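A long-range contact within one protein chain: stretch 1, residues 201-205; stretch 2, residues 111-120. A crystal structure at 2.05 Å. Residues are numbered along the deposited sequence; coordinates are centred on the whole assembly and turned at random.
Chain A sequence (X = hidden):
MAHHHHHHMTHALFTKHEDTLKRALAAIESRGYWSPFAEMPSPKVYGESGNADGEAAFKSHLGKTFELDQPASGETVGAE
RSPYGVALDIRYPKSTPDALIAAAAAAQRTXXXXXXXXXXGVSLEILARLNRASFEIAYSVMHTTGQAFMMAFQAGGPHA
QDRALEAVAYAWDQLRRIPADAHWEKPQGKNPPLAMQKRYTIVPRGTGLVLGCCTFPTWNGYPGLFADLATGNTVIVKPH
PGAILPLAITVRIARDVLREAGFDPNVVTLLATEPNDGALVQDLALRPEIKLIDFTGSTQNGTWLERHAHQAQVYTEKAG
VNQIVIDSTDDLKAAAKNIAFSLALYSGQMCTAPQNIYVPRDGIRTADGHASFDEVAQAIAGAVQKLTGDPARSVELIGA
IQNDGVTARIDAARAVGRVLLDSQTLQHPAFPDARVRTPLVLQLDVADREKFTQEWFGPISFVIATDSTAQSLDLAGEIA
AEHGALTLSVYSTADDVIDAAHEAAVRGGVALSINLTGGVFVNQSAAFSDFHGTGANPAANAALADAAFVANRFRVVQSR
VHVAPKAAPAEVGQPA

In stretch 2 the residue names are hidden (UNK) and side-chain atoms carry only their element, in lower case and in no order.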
ATOM      1  N   THR A 201     -16.409  -4.857   9.413  1.00 27.82           N
ATOM      2  CA  THR A 201     -16.869  -5.332   8.119  1.00 31.11           C
ATOM      3  C   THR A 201     -15.758  -5.097   7.107  1.00 27.52           C
ATOM      4  O   THR A 201     -15.253  -3.978   6.992  1.00 27.25           O
ATOM      5  CB  THR A 201     -18.146  -4.596   7.702  1.00 35.56           C
ATOM      6  OG1 THR A 201     -19.142  -4.755   8.722  1.00 39.22           O
ATOM      7  CG2 THR A 201     -18.679  -5.124   6.376  1.00 33.12           C
ATOM      8  N   ILE A 202     -15.360  -6.151   6.398  1.00 29.20           N
ATOM      9  CA  ILE A 202     -14.362  -6.027   5.337  1.00 31.74           C
ATOM     10  C   ILE A 202     -15.059  -5.531   4.078  1.00 27.05           C
ATOM     11  O   ILE A 202     -15.972  -6.184   3.566  1.00 32.67           O
ATOM     12  CB  ILE A 202     -13.662  -7.367   5.070  1.00 36.12           C
ATOM     13  CG1 ILE A 202     -13.094  -7.956   6.358  1.00 37.21           C
ATOM     14  CG2 ILE A 202     -12.568  -7.194   4.026  1.00 37.80           C
ATOM     15  CD1 ILE A 202     -12.068  -7.136   6.965  1.00 34.30           C
ATOM     16  N   VAL A 203     -14.606  -4.404   3.553  1.00 26.78           N
ATOM     17  CA  VAL A 203     -15.218  -3.760   2.399  1.00 30.51           C
ATOM     18  C   VAL A 203     -14.215  -3.730   1.248  1.00 34.13           C
ATOM     19  O   VAL A 203     -13.111  -3.195   1.403  1.00 32.57           O
ATOM     20  CB  VAL A 203     -15.701  -2.342   2.743  1.00 35.25           C
ATOM     21  CG1 VAL A 203     -16.346  -1.686   1.531  1.00 38.39           C
ATOM     22  CG2 VAL A 203     -16.709  -2.397   3.910  1.00 38.98           C
ATOM     23  N   PRO A 204     -14.530  -4.323   0.098  1.00 29.17           N
ATOM     24  CA  PRO A 204     -13.661  -4.184  -1.074  1.00 30.48           C
ATOM     25  C   PRO A 204     -13.598  -2.737  -1.524  1.00 30.88           C
ATOM     26  O   PRO A 204     -14.449  -1.919  -1.176  1.00 28.91           O
ATOM     27  CB  PRO A 204     -14.349  -5.050  -2.135  1.00 31.93           C
ATOM     28  CG  PRO A 204     -15.282  -5.917  -1.360  1.00 39.39           C
ATOM     29  CD  PRO A 204     -15.720  -5.130  -0.194  1.00 32.39           C
ATOM     30  N   ARG A 205     -12.546  -2.418  -2.293  1.00 24.35           N
ATOM     31  CA  ARG A 205     -12.440  -1.078  -2.863  1.00 24.01           C
ATOM     32  C   ARG A 205     -13.524  -0.820  -3.910  1.00 25.50           C
ATOM     33  O   ARG A 205     -14.093   0.274  -3.969  1.00 27.08           O
ATOM     34  CB  ARG A 205     -11.046  -0.883  -3.463  1.00 24.14           C
ATOM     35  CG  ARG A 205      -9.973  -0.774  -2.401  1.00 23.88           C
ATOM     36  CD  ARG A 205     -10.074   0.548  -1.663  1.00 31.40           C
ATOM     37  NE  ARG A 205      -8.842   0.814  -0.932  1.00 38.49           N
ATOM     38  CZ  ARG A 205      -8.454   2.013  -0.516  1.00 42.59           C
ATOM     39  NH1 ARG A 205      -9.215   3.080  -0.752  1.00 39.77           N
ATOM     40  NH2 ARG A 205      -7.290   2.139   0.123  1.00 41.51           N
ATOM     41  N   UNK A 111     -21.757  -9.949  -4.079  1.00 29.48           N
ATOM     42  CA  UNK A 111     -20.393 -10.451  -3.973  1.00 29.23           C
ATOM     43  C   UNK A 111     -19.734  -9.935  -2.700  1.00 28.92           C
ATOM     44  O   UNK A 111     -19.230 -10.718  -1.889  1.00 28.53           O
ATOM     45  c   UNK A 111     -17.215 -14.118  -5.003  1.00 26.63           C
ATOM     46  c   UNK A 111     -17.571 -11.753  -5.257  1.00 26.12           C
ATOM     47  c   UNK A 111     -18.144 -10.434  -5.333  1.00 26.81           C
ATOM     48  n   UNK A 111     -15.922 -10.285  -5.659  1.00 28.16           N
ATOM     49  c   UNK A 111     -15.306 -12.703  -5.432  1.00 26.66           C
ATOM     50  c   UNK A 111     -16.180 -11.615  -5.461  1.00 25.67           C
ATOM     51  c   UNK A 111     -15.846 -13.945  -5.221  1.00 26.03           C
ATOM     52  c   UNK A 111     -19.617 -10.046  -5.229  1.00 28.45           C
ATOM     53  c   UNK A 111     -18.093 -13.032  -5.023  1.00 29.19           C
ATOM     54  c   UNK A 111     -17.103  -9.587  -5.593  1.00 29.06           C
ATOM     55  N   UNK A 112     -19.788  -8.620  -2.478  1.00 27.44           N
ATOM     56  CA  UNK A 112     -19.226  -8.043  -1.261  1.00 25.83           C
ATOM     57  C   UNK A 112     -19.842  -8.672  -0.021  1.00 31.15           C
ATOM     58  O   UNK A 112     -19.135  -9.020   0.932  1.00 30.72           O
ATOM     59  n   UNK A 112     -22.553  -3.059  -0.865  1.00 55.09           N
ATOM     60  c   UNK A 112     -21.278  -3.446  -0.924  1.00 50.28           C
ATOM     61  c   UNK A 112     -19.450  -6.527  -1.230  1.00 30.81           C
ATOM     62  n   UNK A 112     -20.590  -3.302  -2.056  1.00 41.01           N
ATOM     63  n   UNK A 112     -20.701  -3.977   0.150  1.00 44.08           N
ATOM     64  c   UNK A 112     -19.194  -5.944   0.156  1.00 35.70           C
ATOM     65  c   UNK A 112     -19.315  -4.435   0.215  1.00 40.45           C
ATOM     66  N   UNK A 113     -21.171  -8.823  -0.014  1.00 27.53           N
ATOM     67  CA  UNK A 113     -21.847  -9.286   1.191  1.00 25.86           C
ATOM     68  C   UNK A 113     -21.509 -10.720   1.540  1.00 29.38           C
ATOM     69  O   UNK A 113     -21.707 -11.117   2.687  1.00 33.66           O
ATOM     70  c   UNK A 113     -25.201  -7.401   0.968  1.00 40.45           C
ATOM     71  o   UNK A 113     -25.946  -8.337   0.591  1.00 49.41           O
ATOM     72  c   UNK A 113     -23.720  -7.654   1.097  1.00 37.20           C
ATOM     73  c   UNK A 113     -23.356  -9.115   1.050  1.00 28.80           C
ATOM     74  o   UNK A 113     -25.605  -6.257   1.268  1.00 38.14           O
ATOM     75  N   UNK A 114     -21.010 -11.513   0.591  1.00 30.83           N
ATOM     76  CA  UNK A 114     -20.670 -12.891   0.922  1.00 32.78           C
ATOM     77  C   UNK A 114     -19.383 -12.996   1.744  1.00 35.99           C
ATOM     78  O   UNK A 114     -19.127 -14.045   2.348  1.00 34.15           O
ATOM     79  c   UNK A 114     -20.561 -13.719  -0.356  1.00 31.45           C
ATOM     80  N   UNK A 115     -18.555 -11.953   1.761  1.00 32.44           N
ATOM     81  CA  UNK A 115     -17.456 -11.898   2.699  1.00 30.14           C
ATOM     82  C   UNK A 115     -16.266 -12.748   2.302  1.00 28.94           C
ATOM     83  O   UNK A 115     -16.281 -13.471   1.300  1.00 28.27           O
ATOM     84  N   UNK A 116     -15.212 -12.685   3.120  1.00 30.77           N
ATOM     85  CA  UNK A 116     -13.920 -13.287   2.730  1.00 26.35           C
ATOM     86  C   UNK A 116     -13.964 -14.777   2.404  1.00 29.39           C
ATOM     87  O   UNK A 116     -13.257 -15.209   1.484  1.00 26.66           O
ATOM     88  c   UNK A 116     -15.116 -11.889   4.354  1.00 29.37           C
ATOM     89  c   UNK A 116     -13.035 -13.008   3.957  1.00 27.44           C
ATOM     90  c   UNK A 116     -13.615 -11.774   4.563  1.00 30.72           C
ATOM     91  N   UNK A 117     -14.747 -15.592   3.127  1.00 27.08           N
ATOM     92  CA  UNK A 117     -14.687 -17.024   2.839  1.00 26.77           C
ATOM     93  C   UNK A 117     -15.217 -17.321   1.443  1.00 29.03           C
ATOM     94  O   UNK A 117     -14.730 -18.241   0.778  1.00 31.99           O
ATOM     95  o   UNK A 117     -16.845 -17.688   3.750  1.00 34.22           O
ATOM     96  c   UNK A 117     -15.439 -17.840   3.895  1.00 26.20           C
ATOM     97  N   UNK A 118     -16.176 -16.529   0.964  1.00 33.04           N
ATOM     98  CA  UNK A 118     -16.630 -16.672  -0.416  1.00 27.98           C
ATOM     99  C   UNK A 118     -15.580 -16.176  -1.408  1.00 30.07           C
ATOM    100  O   UNK A 118     -15.353 -16.807  -2.450  1.00 28.27           O
ATOM    101  c   UNK A 118     -17.919 -15.895  -0.614  1.00 24.14           C
ATOM    102  N   UNK A 119     -14.957 -15.032  -1.126  1.00 27.32           N
ATOM    103  CA  UNK A 119     -13.964 -14.506  -2.070  1.00 25.53           C
ATOM    104  C   UNK A 119     -12.820 -15.487  -2.244  1.00 25.22           C
ATOM    105  O   UNK A 119     -12.398 -15.775  -3.373  1.00 25.48           O
ATOM    106  n   UNK A 119     -16.434 -11.091  -1.011  1.00 27.78           N
ATOM    107  c   UNK A 119     -13.429 -13.150  -1.614  1.00 21.49           C
ATOM    108  c   UNK A 119     -14.680  -8.957   1.442  1.00 27.35           C
ATOM    109  c   UNK A 119     -13.435  -9.589   1.363  1.00 25.94           C
ATOM    110  c   UNK A 119     -14.315 -11.131  -0.256  1.00 29.72           C
ATOM    111  c   UNK A 119     -15.776 -12.128  -1.635  1.00 26.62           C
ATOM    112  c   UNK A 119     -14.471 -12.180  -1.209  1.00 24.14           C
ATOM    113  c   UNK A 119     -15.755  -9.385   0.700  1.00 27.40           C
ATOM    114  c   UNK A 119     -13.236 -10.674   0.516  1.00 27.91           C
ATOM    115  c   UNK A 119     -15.559 -10.467  -0.154  1.00 28.56           C
ATOM    116  N   UNK A 120     -12.324 -16.030  -1.130  1.00 27.22           N
ATOM    117  CA  UNK A 120     -11.208 -16.976  -1.181  1.00 27.63           C
ATOM    118  C   UNK A 120     -11.666 -18.303  -1.776  1.00 30.36           C
ATOM    119  O   UNK A 120     -11.006 -18.875  -2.650  1.00 28.25           O
ATOM    120  c   UNK A 120      -9.459 -18.182   0.207  1.00 30.18           C
ATOM    121  c   UNK A 120     -10.162 -15.825   0.857  1.00 23.89           C
ATOM    122  c   UNK A 120     -10.606 -17.167   0.229  1.00 27.71           C
ATOM    123  c   UNK A 120      -9.075 -15.108   0.128  1.00 33.79           C
TER
HETATM  124  O   HOH W   1     -17.796  -7.851   3.666  1.00 48.16           O

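Position 111 carries one carbon and then fused five- and six-membered rings holding eight carbons and one nitrogen, which only tryptophan provides. Trp 111 makes no contact with stretch 1; its ring is buried, and its ring nitrogen is hydrogen-bonded elsewhere in the structure.

At position 112 three carbons lead to a nitrogen and then to a carbon bearing two more nitrogens, a guanidinium group, and the chain touches Val 203 and Pro 204. This is Arg 112. Its CA-to-CB bond points toward the strand, and its aliphatic stem does the packing: CG of Arg 112 lies 3.6 Å from CD of Pro 204, and its CD lies 4.3 Å from CG1 of Val 203. A long side chain suits this place because its methylenes can cover apolar neighbours while the charged end continues past them.

Position 113 has three carbons, the last carrying two oxygens. The CA-to-CB bond of Glu 113 points away from the strand, as befits an exposed carboxylate. A single carbon at position 114 identifies Ala 114, also out of reach.

Position 115 has no side-chain atoms, so it is Gly 115, and its phi of 78° favours glycine. Position 116 has three carbons closing a ring onto the backbone N, and the ring touches Ile 202: Pro 116. An ideal CB on Gly 115 would fall 2.9 Å from CD of Pro 116, too close. Without an N-H, Pro 116 cannot donate to the preceding turn, and the helix kinks here. Its CG meets CG1 of Ile 202 at 4.3 Å.

One carbon and one oxygen at position 117 give Ser 117, whose hydroxyl finds a partner elsewhere in the structure. The lone carbon of position 118 marks Ala 118, small and buried.

Position 119 again shows one carbon and fused rings with eight carbons and one nitrogen; its CA-to-CB bond points toward the strand, and the rings touch Ile 202 and Pro 204. Trp 119 places CZ3 3.7 Å from CG2 of Ile 202, at the ring edge, and CZ2 4.1 Å from CG of Pro 204. Its NE1 donates to O of Trp 111 at 3.0 Å, tying the indole to its own helix across the kink.

Four carbons at position 120, forked at the first with one arm two carbons long, make Ile 120, apolar as its buried site requires.

The contact is thus an apolar one between a strand and a helix crossing at 98°. The CA-to-CB bonds of Ile 202 and Pro 204 point toward the helix, though the end of Ile 202 leads away; that of Val 203 points away. No direct hydrogen bond joins the stretches, but water 1 donates to O of Ile 202 at 2.5 Å and to O of Arg 112 at 3.3 Å.

Stretch 2 111-120: WREAGPSAWI
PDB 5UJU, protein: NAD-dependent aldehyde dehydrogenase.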